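PDB 6EK4: PaxB from Photorhabdus luminescens, which probably serves as one component of a two-component alpha-helical pore-forming toxin of the YaxAB type, acting on membranes together with a partner subunit. Local coordinates for residues Leu22-Ala25 against Val26-Trp30; Asp56-Glu59 against Ala60-Ser64; Ala303-Glu306 against Gln307-Ile311. All coordinates share one frame; numbering follows the deposited sequence.

Overall arrangement
From the N terminus the chain meets contact 1 first, on helix 19-35, then contact 2 on helix 42-73, and contact 3 much later on helix 247-321. Each is a run of successive helical turns, so none closes a loop; the three follow in series, without nesting or crossing. Side chains of the three nevertheless meet between the helices. Contacts 1 and 2, with centres about 13 Å apart, are joined by Leu22 packing on Leu57 and by a probable hydrogen bond from Ser23 to Asp58. Leu305 of contact 3 receives both Leu22 and Ala61, while Trp309 lies beside Ser64. Two successive helices near the N terminus are thereby joined to a third, helix 247-321, from far along the chain.

Contact 1. Residues Leu22-Ala25 against Val26-Trp30; sequences LSQA and VKNIW
Gln24 and Asn28 form a local i to i+4 contact one turn apart on helix 19-35, with Leu22 and Val26 making an apolar i to i+4 pair on the side turned to the bundle. The amide nitrogen NE2 of Gln24 donates to OD1 of Asn28 at 3.1 Å, and the N-H points fairly straight at its acceptor (152°). The acceptor lies in the plane of the Gln24 amide, whereas the donor sits above the carbonyl plane of Asn28, and the two amides are turned 43° against each other. The bend at chi2 (64°) turns the Gln24 amide toward Asn28 on the next turn and brings NE2 within range. Its other end, OE1, is bound by the backbone N of Ser353, so both ends of this amide have a partner.

On the apolar side Leu22 and Val26 run alongside each other in the same direction, CD2 of the leucine 4.2 Å from CG2 of the valine. CG1 of Ile29 lies near O of Ala25, and the side chain packs outward on Leu298 of helix 247-321. Beneath the side chains, the amide of Lys27 reaches O of Ser23 at 2.9 Å. A polar i to i+4 pair on one flank and aliphatic residues on the other are characteristic of an amphipathic alpha-helix packed in the bundle of a largely alpha-helical protein.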
ATOM      1  N   LEU A  22       8.927   9.045   9.602  1.00 73.96           N
ATOM      2  CA  LEU A  22       8.718  10.019   8.530  1.00 73.04           C
ATOM      3  C   LEU A  22       9.401   9.554   7.245  1.00 72.55           C
ATOM      4  O   LEU A  22       8.769   9.488   6.193  1.00 72.37           O
ATOM      5  CB  LEU A  22       9.255  11.398   8.947  1.00 73.00           C
ATOM      6  CG  LEU A  22       8.721  12.638   8.218  1.00 72.57           C
ATOM      7  CD1 LEU A  22       9.203  13.899   8.921  1.00 72.40           C
ATOM      8  CD2 LEU A  22       9.116  12.667   6.747  1.00 72.39           C
ATOM      9  N   SER A  23      10.689   9.227   7.345  1.00 72.55           N
ATOM     10  CA  SER A  23      11.493   8.854   6.177  1.00 72.53           C
ATOM     11  C   SER A  23      11.128   7.483   5.604  1.00 72.01           C
ATOM     12  O   SER A  23      11.177   7.287   4.389  1.00 71.62           O
ATOM     13  CB  SER A  23      12.984   8.893   6.520  1.00 73.74           C
ATOM     14  OG  SER A  23      13.396  10.213   6.834  1.00 74.32           O
ATOM     15  N   GLN A  24      10.776   6.540   6.476  1.00 71.91           N
ATOM     16  CA  GLN A  24      10.363   5.205   6.044  1.00 71.83           C
ATOM     17  C   GLN A  24       9.042   5.265   5.275  1.00 70.82           C
ATOM     18  O   GLN A  24       8.844   4.515   4.321  1.00 70.88           O
ATOM     19  CB  GLN A  24      10.233   4.259   7.246  1.00 73.20           C
ATOM     20  CG  GLN A  24       9.913   2.811   6.891  1.00 74.02           C
ATOM     21  CD  GLN A  24      11.015   2.141   6.091  1.00 75.17           C
ATOM     22  OE1 GLN A  24      12.167   2.091   6.522  1.00 76.75           O
ATOM     23  NE2 GLN A  24      10.666   1.617   4.919  1.00 74.98           N
ATOM     24  N   ALA A  25       8.146   6.154   5.698  1.00 69.90           N
ATOM     25  CA  ALA A  25       6.873   6.354   5.008  1.00 69.51           C
ATOM     26  C   ALA A  25       7.084   6.931   3.609  1.00 69.70           C
ATOM     27  O   ALA A  25       6.390   6.550   2.667  1.00 70.34           O
ATOM     28  CB  ALA A  25       5.964   7.260   5.823  1.00 69.72           C
ATOM     29  N   VAL A  26       8.044   7.847   3.484  1.00 69.66           N
ATOM     30  CA  VAL A  26       8.421   8.413   2.187  1.00 69.52           C
ATOM     31  C   VAL A  26       9.031   7.328   1.293  1.00 69.86           C
ATOM     32  O   VAL A  26       8.758   7.280   0.092  1.00 70.60           O
ATOM     33  CB  VAL A  26       9.413   9.590   2.351  1.00 69.69           C
ATOM     34  CG1 VAL A  26       9.961  10.049   1.005  1.00 69.74           C
ATOM     35  CG2 VAL A  26       8.744  10.756   3.065  1.00 70.03           C
ATOM     36  N   LYS A  27       9.852   6.466   1.889  1.00 70.15           N
ATOM     37  CA  LYS A  27      10.448   5.324   1.189  1.00 70.59           C
ATOM     38  C   LYS A  27       9.370   4.350   0.696  1.00 69.46           C
ATOM     39  O   LYS A  27       9.451   3.838  -0.421  1.00 68.11           O
ATOM     40  CB  LYS A  27      11.440   4.605   2.117  1.00 72.03           C
ATOM     41  CG  LYS A  27      12.127   3.377   1.534  1.00 73.57           C
ATOM     42  CD  LYS A  27      13.055   3.734   0.384  1.00 74.75           C
ATOM     43  CE  LYS A  27      13.930   2.553  -0.005  1.00 76.15           C
ATOM     44  NZ  LYS A  27      14.912   2.909  -1.067  1.00 76.70           N
ATOM     45  N   ASN A  28       8.364   4.109   1.533  1.00 68.97           N
ATOM     46  CA  ASN A  28       7.266   3.201   1.190  1.00 68.59           C
ATOM     47  C   ASN A  28       6.356   3.750   0.095  1.00 67.67           C
ATOM     48  O   ASN A  28       5.821   2.984  -0.708  1.00 67.77           O
ATOM     49  CB  ASN A  28       6.428   2.871   2.433  1.00 68.98           C
ATOM     50  CG  ASN A  28       7.195   2.064   3.465  1.00 69.33           C
ATOM     51  OD1 ASN A  28       8.172   1.382   3.146  1.00 69.53           O
ATOM     52  ND2 ASN A  28       6.752   2.136   4.714  1.00 69.76           N
ATOM     53  N   ILE A  29       6.172   5.069   0.071  1.00 66.67           N
ATOM     54  CA  ILE A  29       5.366   5.713  -0.967  1.00 65.80           C
ATOM     55  C   ILE A  29       6.047   5.581  -2.330  1.00 65.64           C
ATOM     56  O   ILE A  29       5.383   5.316  -3.332  1.00 65.27           O
ATOM     57  CB  ILE A  29       5.074   7.195  -0.630  1.00 65.57           C
ATOM     58  CG1 ILE A  29       4.046   7.278   0.504  1.00 66.19           C
ATOM     59  CG2 ILE A  29       4.542   7.940  -1.846  1.00 65.54           C
ATOM     60  CD1 ILE A  29       3.955   8.635   1.170  1.00 66.22           C
ATOM     61  N   TRP A  30       7.368   5.756  -2.362  1.00 65.65           N
ATOM     62  CA  TRP A  30       8.141   5.573  -3.592  1.00 65.45           C
ATOM     63  C   TRP A  30       7.997   4.151  -4.128  1.00 65.01           C
ATOM     64  O   TRP A  30       7.711   3.950  -5.308  1.00 64.60           O
ATOM     65  CB  TRP A  30       9.621   5.882  -3.348  1.00 65.70           C
ATOM     66  CG  TRP A  30      10.471   5.735  -4.576  1.00 66.37           C
ATOM     67  CD1 TRP A  30      11.143   4.617  -4.983  1.00 66.84           C
ATOM     68  CD2 TRP A  30      10.730   6.740  -5.560  1.00 66.91           C
ATOM     69  NE1 TRP A  30      11.807   4.866  -6.161  1.00 67.59           N
ATOM     70  CE2 TRP A  30      11.570   6.162  -6.535  1.00 67.68           C
ATOM     71  CE3 TRP A  30      10.334   8.074  -5.713  1.00 67.52           C
ATOM     72  CZ2 TRP A  30      12.022   6.874  -7.649  1.00 69.13           C
ATOM     73  CZ3 TRP A  30      10.784   8.781  -6.819  1.00 68.40           C
ATOM     74  CH2 TRP A  30      11.620   8.179  -7.772  1.00 69.28           C
TER

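Contact 2. Residues Asp56-Glu59 against Ala60-Ser64; sequences DLDE and AARAS. With NA (sodium ion), chain E.
Asp56 to Glu59 pass their carbonyls to the amides of Ala60 to Ala63 in regular i to i+4 alpha-helical bonds, such as N of Arg62 to O of Asp58 at 3.0 Å. Over this turn Asp58 and Arg62 form a salt bridge, NE of the arginine donating to OD2 of the aspartate at 2.9 Å along a nearly straight N-H (169°). The carboxylate oxygen lies at the edge of the guanidinium and in its plane, but NE comes to the acid from above the carboxylate plane; the two flat groups stand almost perpendicular, 89° apart. The bridge is therefore a single bond through NE, not the bidentate pairing of two coplanar groups. The arginine chain, extended from CG to NE, first runs over the backbone, its CG 3.3 Å from O of Asp58.

The second oxygen of Asp58, OD1, binds the hydroxyl of Ser23 on helix 19-35, so each carboxylate oxygen has its own partner. At the start of the segment Asp56 binds a sodium ion through OD1 at 2.7 Å, and OE1 of Glu59 lies 3.1 Å from the same ion. Further on, OG of Ser64 donates to O of Ala61 at 2.7 Å.

With the guanidinium of Arg62 on one oxygen and the hydroxyl of Ser23 on the other, buried Asp58 is probably kept ionised, and its carboxylate joins helix 42-73 to helix 19-35 through Ser23.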
ATOM      1  N   ASP A  56      10.757  15.498  -1.481  1.00 65.30           N
ATOM      2  CA  ASP A  56      11.109  16.904  -1.260  1.00 65.40           C
ATOM      3  C   ASP A  56      10.893  17.317   0.196  1.00 65.19           C
ATOM      4  O   ASP A  56      11.687  18.075   0.753  1.00 66.04           O
ATOM      5  CB  ASP A  56      10.292  17.829  -2.174  1.00 65.62           C
ATOM      6  CG  ASP A  56      10.780  17.822  -3.614  1.00 65.83           C
ATOM      7  OD1 ASP A  56      11.970  17.523  -3.856  1.00 65.64           O
ATOM      8  OD2 ASP A  56       9.968  18.137  -4.510  1.00 66.06           O
ATOM      9  N   LEU A  57       9.807  16.832   0.797  1.00 64.82           N
ATOM     10  CA  LEU A  57       9.515  17.100   2.207  1.00 64.29           C
ATOM     11  C   LEU A  57      10.580  16.465   3.097  1.00 64.05           C
ATOM     12  O   LEU A  57      11.052  17.086   4.050  1.00 63.90           O
ATOM     13  CB  LEU A  57       8.126  16.569   2.579  1.00 64.18           C
ATOM     14  CG  LEU A  57       7.562  16.961   3.951  1.00 64.06           C
ATOM     15  CD1 LEU A  57       6.044  17.025   3.903  1.00 64.40           C
ATOM     16  CD2 LEU A  57       8.014  16.014   5.056  1.00 64.17           C
ATOM     17  N   ASP A  58      10.953  15.229   2.774  1.00 63.88           N
ATOM     18  CA  ASP A  58      12.001  14.513   3.500  1.00 64.06           C
ATOM     19  C   ASP A  58      13.339  15.249   3.413  1.00 63.75           C
ATOM     20  O   ASP A  58      14.065  15.339   4.403  1.00 63.08           O
ATOM     21  CB  ASP A  58      12.150  13.091   2.950  1.00 64.33           C
ATOM     22  CG  ASP A  58      12.987  12.200   3.847  1.00 64.78           C
ATOM     23  OD1 ASP A  58      12.721  12.154   5.065  1.00 64.99           O
ATOM     24  OD2 ASP A  58      13.908  11.536   3.330  1.00 65.77           O
ATOM     25  N   GLU A  59      13.654  15.765   2.226  1.00 64.11           N
ATOM     26  CA  GLU A  59      14.866  16.562   2.005  1.00 64.92           C
ATOM     27  C   GLU A  59      14.876  17.817   2.874  1.00 64.32           C
ATOM     28  O   GLU A  59      15.904  18.172   3.451  1.00 63.70           O
ATOM     29  CB  GLU A  59      14.993  16.962   0.528  1.00 66.00           C
ATOM     30  CG  GLU A  59      15.421  15.831  -0.398  1.00 67.17           C
ATOM     31  CD  GLU A  59      15.129  16.116  -1.864  1.00 68.56           C
ATOM     32  OE1 GLU A  59      15.108  17.302  -2.265  1.00 69.73           O
ATOM     33  OE2 GLU A  59      14.926  15.147  -2.623  1.00 69.12           O
ATOM     34  N   ALA A  60      13.726  18.483   2.956  1.00 63.80           N
ATOM     35  CA  ALA A  60      13.580  19.686   3.772  1.00 63.59           C
ATOM     36  C   ALA A  60      13.756  19.373   5.255  1.00 63.89           C
ATOM     37  O   ALA A  60      14.392  20.136   5.985  1.00 64.59           O
ATOM     38  CB  ALA A  60      12.224  20.329   3.526  1.00 63.39           C
ATOM     39  N   ALA A  61      13.193  18.249   5.692  1.00 63.89           N
ATOM     40  CA  ALA A  61      13.308  17.811   7.082  1.00 63.78           C
ATOM     41  C   ALA A  61      14.757  17.491   7.455  1.00 64.22           C
ATOM     42  O   ALA A  61      15.221  17.875   8.529  1.00 64.13           O
ATOM     43  CB  ALA A  61      12.421  16.600   7.329  1.00 63.77           C
ATOM     44  N   ARG A  62      15.462  16.793   6.564  1.00 64.51           N
ATOM     45  CA  ARG A  62      16.866  16.431   6.793  1.00 65.41           C
ATOM     46  C   ARG A  62      17.796  17.646   6.832  1.00 65.31           C
ATOM     47  O   ARG A  62      18.752  17.668   7.605  1.00 65.42           O
ATOM     48  CB  ARG A  62      17.357  15.459   5.717  1.00 66.02           C
ATOM     49  CG  ARG A  62      16.786  14.057   5.833  1.00 66.98           C
ATOM     50  CD  ARG A  62      17.118  13.232   4.599  1.00 68.02           C
ATOM     51  NE  ARG A  62      16.493  11.910   4.631  1.00 68.83           N
ATOM     52  CZ  ARG A  62      16.934  10.871   5.340  1.00 70.11           C
ATOM     53  NH1 ARG A  62      18.020  10.969   6.104  1.00 70.57           N
ATOM     54  NH2 ARG A  62      16.278   9.715   5.285  1.00 70.76           N
ATOM     55  N   ALA A  63      17.515  18.642   5.996  1.00 64.79           N
ATOM     56  CA  ALA A  63      18.359  19.834   5.888  1.00 64.82           C
ATOM     57  C   ALA A  63      18.104  20.834   7.010  1.00 65.15           C
ATOM     58  O   ALA A  63      19.002  21.590   7.383  1.00 65.16           O
ATOM     59  CB  ALA A  63      18.148  20.504   4.540  1.00 64.95           C
ATOM     60  N   SER A  64      16.882  20.841   7.540  1.00 65.44           N
ATOM     61  CA  SER A  64      16.498  21.785   8.591  1.00 65.22           C
ATOM     62  C   SER A  64      17.312  21.605   9.872  1.00 65.60           C
ATOM     63  O   SER A  64      17.648  22.584  10.536  1.00 66.24           O
ATOM     64  CB  SER A  64      15.010  21.643   8.914  1.00 65.31           C
ATOM     65  OG  SER A  64      14.722  20.356   9.431  1.00 65.69           O
TER
HETATM   66 NA    NA E 401      14.193  18.215  -5.135  1.00 81.51          NA

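Contact 3. Residues Ala303-Glu306 against Gln307-Ile311; sequences AKLE and QAWNI
The carbonyl oxygen of Leu305 lies over one face of the Trp309 indole, 3.0 Å above its plane and toward the rim; CB of Ala308 sits over the same face, also off centre. The oxygen is near the pyrrole part of the ring, 3.1 Å from CD1 of Trp309, while NE1 is badly angled for a hydrogen bond to it. That oxygen is instead taken by the backbone N of Trp309, at 3.1 Å. CG of Trp309 lies beside the backbone N (chi1 -48°), anti to the carbonyl carbon, which directs the indole toward the preceding turn, where it meets Leu305.

The side chain of Leu305 runs alongside the indole, its CD2 3.9 Å from CZ2 of Trp309. On another flank Glu306 and Asn310 point the same way, with CG of the acid 4.1 Å from ND2 of Asn310 and their flat ends turned 63° apart; this is packing through the aliphatic stem.

The contact combines a carbonyl oxygen on the indole face with apolar packing of Leu305: the indole probably helps to shield the backbone bond from N of Trp309 to O of Leu305, and also packs against Phe339, Leu340 and Leu343 of helix 326-348 and Leu68 of helix 42-73.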
ATOM      1  N   ALA A 303       4.163  17.670  10.397  1.00 68.91           N
ATOM      2  CA  ALA A 303       3.451  18.748  11.082  1.00 69.66           C
ATOM      3  C   ALA A 303       4.102  19.094  12.422  1.00 70.30           C
ATOM      4  O   ALA A 303       4.087  20.254  12.839  1.00 70.61           O
ATOM      5  CB  ALA A 303       1.992  18.370  11.286  1.00 70.33           C
ATOM      6  N   LYS A 304       4.671  18.090  13.085  1.00 70.56           N
ATOM      7  CA  LYS A 304       5.353  18.298  14.362  1.00 71.69           C
ATOM      8  C   LYS A 304       6.672  19.063  14.204  1.00 71.82           C
ATOM      9  O   LYS A 304       7.095  19.763  15.124  1.00 72.78           O
ATOM     10  CB  LYS A 304       5.596  16.961  15.071  1.00 72.12           C
ATOM     11  CG  LYS A 304       4.333  16.318  15.624  1.00 73.20           C
ATOM     12  CD  LYS A 304       4.604  14.922  16.165  1.00 73.79           C
ATOM     13  CE  LYS A 304       3.324  14.238  16.620  1.00 74.67           C
ATOM     14  NZ  LYS A 304       3.585  12.909  17.239  1.00 74.91           N
ATOM     15  N   LEU A 305       7.319  18.925  13.047  1.00 71.51           N
ATOM     16  CA  LEU A 305       8.521  19.704  12.736  1.00 71.02           C
ATOM     17  C   LEU A 305       8.172  21.180  12.547  1.00 71.41           C
ATOM     18  O   LEU A 305       8.843  22.056  13.091  1.00 71.59           O
ATOM     19  CB  LEU A 305       9.214  19.166  11.480  1.00 70.50           C
ATOM     20  CG  LEU A 305       9.886  17.795  11.603  1.00 70.13           C
ATOM     21  CD1 LEU A 305      10.160  17.209  10.228  1.00 69.80           C
ATOM     22  CD2 LEU A 305      11.175  17.889  12.408  1.00 70.24           C
ATOM     23  N   GLU A 306       7.119  21.442  11.775  1.00 72.22           N
ATOM     24  CA  GLU A 306       6.600  22.799  11.592  1.00 73.64           C
ATOM     25  C   GLU A 306       6.209  23.413  12.938  1.00 74.50           C
ATOM     26  O   GLU A 306       6.520  24.574  13.216  1.00 74.68           O
ATOM     27  CB  GLU A 306       5.382  22.782  10.661  1.00 74.97           C
ATOM     28  CG  GLU A 306       4.859  24.159  10.272  1.00 76.48           C
ATOM     29  CD  GLU A 306       3.509  24.111   9.577  1.00 78.41           C
ATOM     30  OE1 GLU A 306       3.060  23.009   9.190  1.00 79.15           O
ATOM     31  OE2 GLU A 306       2.891  25.185   9.415  1.00 80.42           O
ATOM     32  N   GLN A 307       5.521  22.626  13.761  1.00 74.92           N
ATOM     33  CA  GLN A 307       5.093  23.063  15.088  1.00 75.90           C
ATOM     34  C   GLN A 307       6.293  23.383  15.977  1.00 74.65           C
ATOM     35  O   GLN A 307       6.304  24.403  16.664  1.00 74.96           O
ATOM     36  CB  GLN A 307       4.221  21.985  15.744  1.00 77.40           C
ATOM     37  CG  GLN A 307       3.569  22.406  17.053  1.00 79.02           C
ATOM     38  CD  GLN A 307       2.714  21.310  17.665  1.00 80.66           C
ATOM     39  OE1 GLN A 307       2.259  20.398  16.973  1.00 81.64           O
ATOM     40  NE2 GLN A 307       2.490  21.395  18.972  1.00 82.24           N
ATOM     41  N   ALA A 308       7.298  22.510  15.952  1.00 73.19           N
ATOM     42  CA  ALA A 308       8.509  22.689  16.753  1.00 72.37           C
ATOM     43  C   ALA A 308       9.210  24.014  16.452  1.00 71.43           C
ATOM     44  O   ALA A 308       9.592  24.738  17.371  1.00 70.96           O
ATOM     45  CB  ALA A 308       9.466  21.526  16.533  1.00 71.80           C
ATOM     46  N   TRP A 309       9.364  24.336  15.169  1.00 70.15           N
ATOM     47  CA  TRP A 309      10.079  25.553  14.772  1.00 69.29           C
ATOM     48  C   TRP A 309       9.293  26.818  15.122  1.00 69.61           C
ATOM     49  O   TRP A 309       9.885  27.825  15.512  1.00 69.94           O
ATOM     50  CB  TRP A 309      10.433  25.546  13.276  1.00 67.98           C
ATOM     51  CG  TRP A 309      11.066  24.270  12.759  1.00 66.49           C
ATOM     52  CD1 TRP A 309      10.901  23.734  11.515  1.00 65.80           C
ATOM     53  CD2 TRP A 309      11.940  23.374  13.466  1.00 66.09           C
ATOM     54  NE1 TRP A 309      11.619  22.570  11.398  1.00 65.33           N
ATOM     55  CE2 TRP A 309      12.264  22.325  12.581  1.00 65.60           C
ATOM     56  CE3 TRP A 309      12.481  23.356  14.759  1.00 66.40           C
ATOM     57  CZ2 TRP A 309      13.104  21.271  12.943  1.00 65.75           C
ATOM     58  CZ3 TRP A 309      13.317  22.306  15.118  1.00 66.30           C
ATOM     59  CH2 TRP A 309      13.620  21.281  14.212  1.00 66.09           C
ATOM     60  N   ASN A 310       7.970  26.768  14.982  1.00 70.26           N
ATOM     61  CA  ASN A 310       7.113  27.888  15.386  1.00 71.24           C
ATOM     62  C   ASN A 310       7.069  28.065  16.906  1.00 72.18           C
ATOM     63  O   ASN A 310       6.955  29.189  17.400  1.00 72.24           O
ATOM     64  CB  ASN A 310       5.693  27.731  14.823  1.00 71.64           C
ATOM     65  CG  ASN A 310       5.589  28.151  13.365  1.00 71.12           C
ATOM     66  OD1 ASN A 310       6.289  29.056  12.909  1.00 70.33           O
ATOM     67  ND2 ASN A 310       4.697  27.500  12.628  1.00 71.96           N
ATOM     68  N   ILE A 311       7.157  26.955  17.638  1.00 72.71           N
ATOM     69  CA  ILE A 311       7.302  26.991  19.095  1.00 73.36           C
ATOM     70  C   ILE A 311       8.659  27.593  19.465  1.00 73.55           C
ATOM     71  O   ILE A 311       8.738  28.482  20.312  1.00 73.85           O
ATOM     72  CB  ILE A 311       7.149  25.584  19.721  1.00 73.53           C
ATOM     73  CG1 ILE A 311       5.670  25.186  19.750  1.00 74.41           C
ATOM     74  CG2 ILE A 311       7.724  25.542  21.136  1.00 74.42           C
ATOM     75  CD1 ILE A 311       5.425  23.724  20.056  1.00 74.84           C
TER